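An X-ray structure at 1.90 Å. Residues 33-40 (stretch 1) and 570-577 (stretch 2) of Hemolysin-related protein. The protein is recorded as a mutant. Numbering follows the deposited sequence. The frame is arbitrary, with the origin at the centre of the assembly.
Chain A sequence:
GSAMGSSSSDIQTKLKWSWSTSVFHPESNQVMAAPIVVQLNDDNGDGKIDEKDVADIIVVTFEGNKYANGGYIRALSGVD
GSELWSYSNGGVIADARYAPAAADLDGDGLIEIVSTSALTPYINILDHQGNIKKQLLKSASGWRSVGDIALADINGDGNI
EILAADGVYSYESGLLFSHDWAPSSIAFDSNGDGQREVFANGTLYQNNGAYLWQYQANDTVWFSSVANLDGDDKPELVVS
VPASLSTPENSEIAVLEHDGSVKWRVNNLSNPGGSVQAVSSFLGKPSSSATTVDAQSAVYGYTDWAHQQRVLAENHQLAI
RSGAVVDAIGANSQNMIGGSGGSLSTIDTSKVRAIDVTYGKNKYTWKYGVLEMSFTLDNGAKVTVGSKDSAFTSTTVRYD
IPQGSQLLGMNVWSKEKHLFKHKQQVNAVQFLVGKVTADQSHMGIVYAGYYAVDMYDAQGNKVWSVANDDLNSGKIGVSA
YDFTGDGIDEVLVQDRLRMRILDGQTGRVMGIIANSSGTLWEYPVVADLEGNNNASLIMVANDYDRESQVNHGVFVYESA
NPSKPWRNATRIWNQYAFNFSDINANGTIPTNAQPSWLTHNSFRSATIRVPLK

Stretch 1, residues 33-40: AAPIVVQL
Stretch 2, residues 570-577: TRIWNQYA

Two segments more than 530 residues apart in sequence can be joined by very little regular structure, provided that one backbone pair is well made and the side chains around it fit. Residues 33-40 and 570-577 of this hemolysin-related protein illustrate the principle. They run roughly antiparallel, their end-to-end directions 144° apart, and together bury 436 Å². Stretch 1 is extended and forms a short strand around Ile36 to Val38; stretch 2 has no regular secondary structure.

The contact opens at Ala34 (phi/psi -61/142), whose CB points toward stretch 2 and lies 3.9 Å from CD2 of Tyr576. The backbones are still wide here, with CA of Ala34 and CA of Tyr576 7.0 Å apart, and the tyrosine (chi1 t, chi2 -89°) fills the gap beside the small methyl. Pro35 (-76/155, C-gamma endo) continues the extended path. O of Pro35, 4.2 Å from CD1 of Trp573, is buried without a polar partner.

Ile36 (-117/145) brings the chains closer, its CA 5.3 Å from CA of Asn574. With both chi angles m, its CB points sideways but its end reaches stretch 2: CD1 of Ile36 lies 3.7 Å from CA of Gln575, and CG2 of Ile36 3.7 Å from O of Asn574. An aliphatic chain suits this buried, largely backbone surface. CA of Ile36 also makes a CA-H...O contact of 3.4 Å with O of Trp573.

Val37 (-129/116) is the centre of the join. It forms a single antiparallel bridge with Trp573 (-140/87), the CA atoms 4.8 Å apart: Val37 N donates to Trp573 O at 2.8 Å, and Trp573 N returns a bond to Val37 O at 3.0 Å. Near-linear angles of 168° and 161° mark both as well formed. The two side chains, each chi1 t, pack beside the bridge with CB of Val37 4.1 Å from CB of Trp573; the indole has chi2 -67°.

Val38 (-154/162, chi1 m) packs on the other side of its strand, CG1 of Val38 lying 3.9 Å from CD1 of Ile572 (-152/139, t/t) and 4.0 Å from CB of Asn574 (-96/-7, chi1 p). A branched, apolar valine suits this buried site, where its methyl meets the aliphatic end of Ile572.

At Gln39 (-80/129, chi1 and chi2 m, chi3 -5°) the contact turns polar. NE2 of Gln39 lies 3.3 Å from NH2 of Arg571 (-82/-6, chi1 to chi3 m, chi4 -82°), but both are donors. A water links the residues instead, accepting from Gln39 NE2 at 3.1 Å and donating to Arg571 O at 3.2 Å. Leu40 is beyond reach.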

# COMPACT_ATOMS: atom_id res chain seq x y z
N ALA A 33 21.83 -3.02 5.32
CA ALA A 33 20.78 -2.25 4.67
C ALA A 33 19.86 -3.22 3.94
O ALA A 33 20.29 -4.28 3.47
CB ALA A 33 21.34 -1.21 3.69
N ALA A 34 18.59 -2.85 3.85
CA ALA A 34 17.58 -3.76 3.33
C ALA A 34 17.92 -4.15 1.89
O ALA A 34 18.38 -3.32 1.11
CB ALA A 34 16.20 -3.12 3.39
N PRO A 35 17.68 -5.40 1.50
CA PRO A 35 17.98 -5.83 0.13
C PRO A 35 16.94 -5.32 -0.85
O PRO A 35 15.79 -5.06 -0.50
CB PRO A 35 17.95 -7.36 0.23
CG PRO A 35 16.94 -7.62 1.31
CD PRO A 35 17.05 -6.47 2.29
N ILE A 36 17.37 -5.21 -2.10
CA ILE A 36 16.55 -4.78 -3.23
C ILE A 36 16.49 -5.94 -4.22
O ILE A 36 17.48 -6.65 -4.39
CB ILE A 36 17.15 -3.52 -3.90
CG1 ILE A 36 17.13 -2.33 -2.93
CG2 ILE A 36 16.46 -3.20 -5.20
CD1 ILE A 36 15.79 -2.01 -2.38
N VAL A 37 15.34 -6.10 -4.88
CA VAL A 37 15.10 -7.25 -5.75
C VAL A 37 14.61 -6.76 -7.11
O VAL A 37 13.53 -6.17 -7.21
CB VAL A 37 14.08 -8.23 -5.15
CG1 VAL A 37 13.80 -9.39 -6.11
CG2 VAL A 37 14.57 -8.75 -3.81
N VAL A 38 15.40 -7.02 -8.15
CA VAL A 38 15.09 -6.63 -9.52
C VAL A 38 15.81 -7.59 -10.47
O VAL A 38 16.77 -8.26 -10.09
CB VAL A 38 15.52 -5.18 -9.83
CG1 VAL A 38 14.61 -4.17 -9.13
CG2 VAL A 38 16.99 -4.96 -9.42
N GLN A 39 15.35 -7.63 -11.72
CA GLN A 39 15.97 -8.46 -12.76
C GLN A 39 17.22 -7.79 -13.32
O GLN A 39 17.16 -6.63 -13.76
CB GLN A 39 14.98 -8.71 -13.90
CG GLN A 39 13.66 -9.35 -13.51
CD GLN A 39 13.74 -10.86 -13.38
OE1 GLN A 39 14.77 -11.48 -13.67
NE2 GLN A 39 12.64 -11.47 -12.95
N LEU A 40 18.34 -8.52 -13.37
CA LEU A 40 19.59 -7.94 -13.84
C LEU A 40 20.32 -8.73 -14.91
O LEU A 40 21.29 -8.21 -15.47
CB LEU A 40 20.55 -7.73 -12.66
CG LEU A 40 20.09 -6.73 -11.59
CD1 LEU A 40 21.06 -6.74 -10.41
CD2 LEU A 40 19.96 -5.32 -12.16
N THR A 570 5.37 -10.70 -4.41
CA THR A 570 5.83 -9.78 -5.44
C THR A 570 7.06 -10.34 -6.16
O THR A 570 7.92 -10.99 -5.56
CB THR A 570 6.17 -8.42 -4.83
OG1 THR A 570 6.56 -7.51 -5.87
CG2 THR A 570 7.30 -8.54 -3.83
N ARG A 571 7.14 -10.06 -7.46
CA ARG A 571 8.33 -10.37 -8.25
C ARG A 571 9.43 -9.33 -8.10
O ARG A 571 10.52 -9.53 -8.65
CB ARG A 571 7.97 -10.46 -9.73
CG ARG A 571 6.91 -11.49 -10.10
CD ARG A 571 7.40 -12.91 -9.98
NE ARG A 571 8.74 -13.15 -10.51
CZ ARG A 571 9.04 -13.36 -11.79
NH1 ARG A 571 8.10 -13.34 -12.73
NH2 ARG A 571 10.29 -13.60 -12.14
N ILE A 572 9.17 -8.23 -7.41
CA ILE A 572 10.09 -7.09 -7.42
C ILE A 572 9.94 -6.34 -6.11
O ILE A 572 8.83 -6.17 -5.59
CB ILE A 572 9.81 -6.18 -8.64
CG1 ILE A 572 10.78 -5.00 -8.67
CG2 ILE A 572 8.36 -5.68 -8.63
CD1 ILE A 572 10.84 -4.33 -10.04
N TRP A 573 11.07 -5.91 -5.55
CA TRP A 573 11.09 -5.07 -4.35
C TRP A 573 12.19 -4.04 -4.61
O TRP A 573 13.35 -4.24 -4.24
CB TRP A 573 11.35 -5.89 -3.10
CG TRP A 573 11.12 -5.14 -1.83
CD1 TRP A 573 11.85 -4.08 -1.37
CD2 TRP A 573 10.10 -5.38 -0.86
NE1 TRP A 573 11.35 -3.65 -0.16
CE2 TRP A 573 10.27 -4.43 0.17
CE3 TRP A 573 9.05 -6.31 -0.77
CZ2 TRP A 573 9.44 -4.38 1.29
CZ3 TRP A 573 8.23 -6.26 0.35
CH2 TRP A 573 8.42 -5.30 1.36
N ASN A 574 11.82 -2.94 -5.25
CA ASN A 574 12.80 -2.13 -5.95
C ASN A 574 13.30 -0.94 -5.13
O ASN A 574 14.24 -0.27 -5.57
CB ASN A 574 12.21 -1.62 -7.26
CG ASN A 574 11.13 -0.59 -7.03
OD1 ASN A 574 10.11 -0.88 -6.40
ND2 ASN A 574 11.36 0.61 -7.52
N GLN A 575 12.71 -0.68 -3.97
CA GLN A 575 13.12 0.44 -3.14
C GLN A 575 12.69 0.17 -1.71
O GLN A 575 11.87 -0.71 -1.44
CB GLN A 575 12.55 1.77 -3.66
CG GLN A 575 11.03 1.86 -3.62
CD GLN A 575 10.49 3.14 -4.23
OE1 GLN A 575 11.11 3.74 -5.12
NE2 GLN A 575 9.32 3.56 -3.78
N TYR A 576 13.25 0.94 -0.78
CA TYR A 576 12.96 0.74 0.63
C TYR A 576 11.51 1.07 0.95
O TYR A 576 10.89 0.41 1.80
CB TYR A 576 13.91 1.60 1.46
CG TYR A 576 13.82 1.39 2.94
CD1 TYR A 576 12.93 2.14 3.70
CD2 TYR A 576 14.62 0.46 3.59
CE1 TYR A 576 12.84 1.96 5.06
CE2 TYR A 576 14.54 0.28 4.96
CZ TYR A 576 13.64 1.04 5.69
OH TYR A 576 13.54 0.87 7.04
N ALA A 577 10.96 2.09 0.29
CA ALA A 577 9.56 2.49 0.48
C ALA A 577 8.66 1.78 -0.54
O ALA A 577 7.94 2.39 -1.33
CB ALA A 577 9.43 4.00 0.36
O HOH W 1 10.78 -9.30 -11.81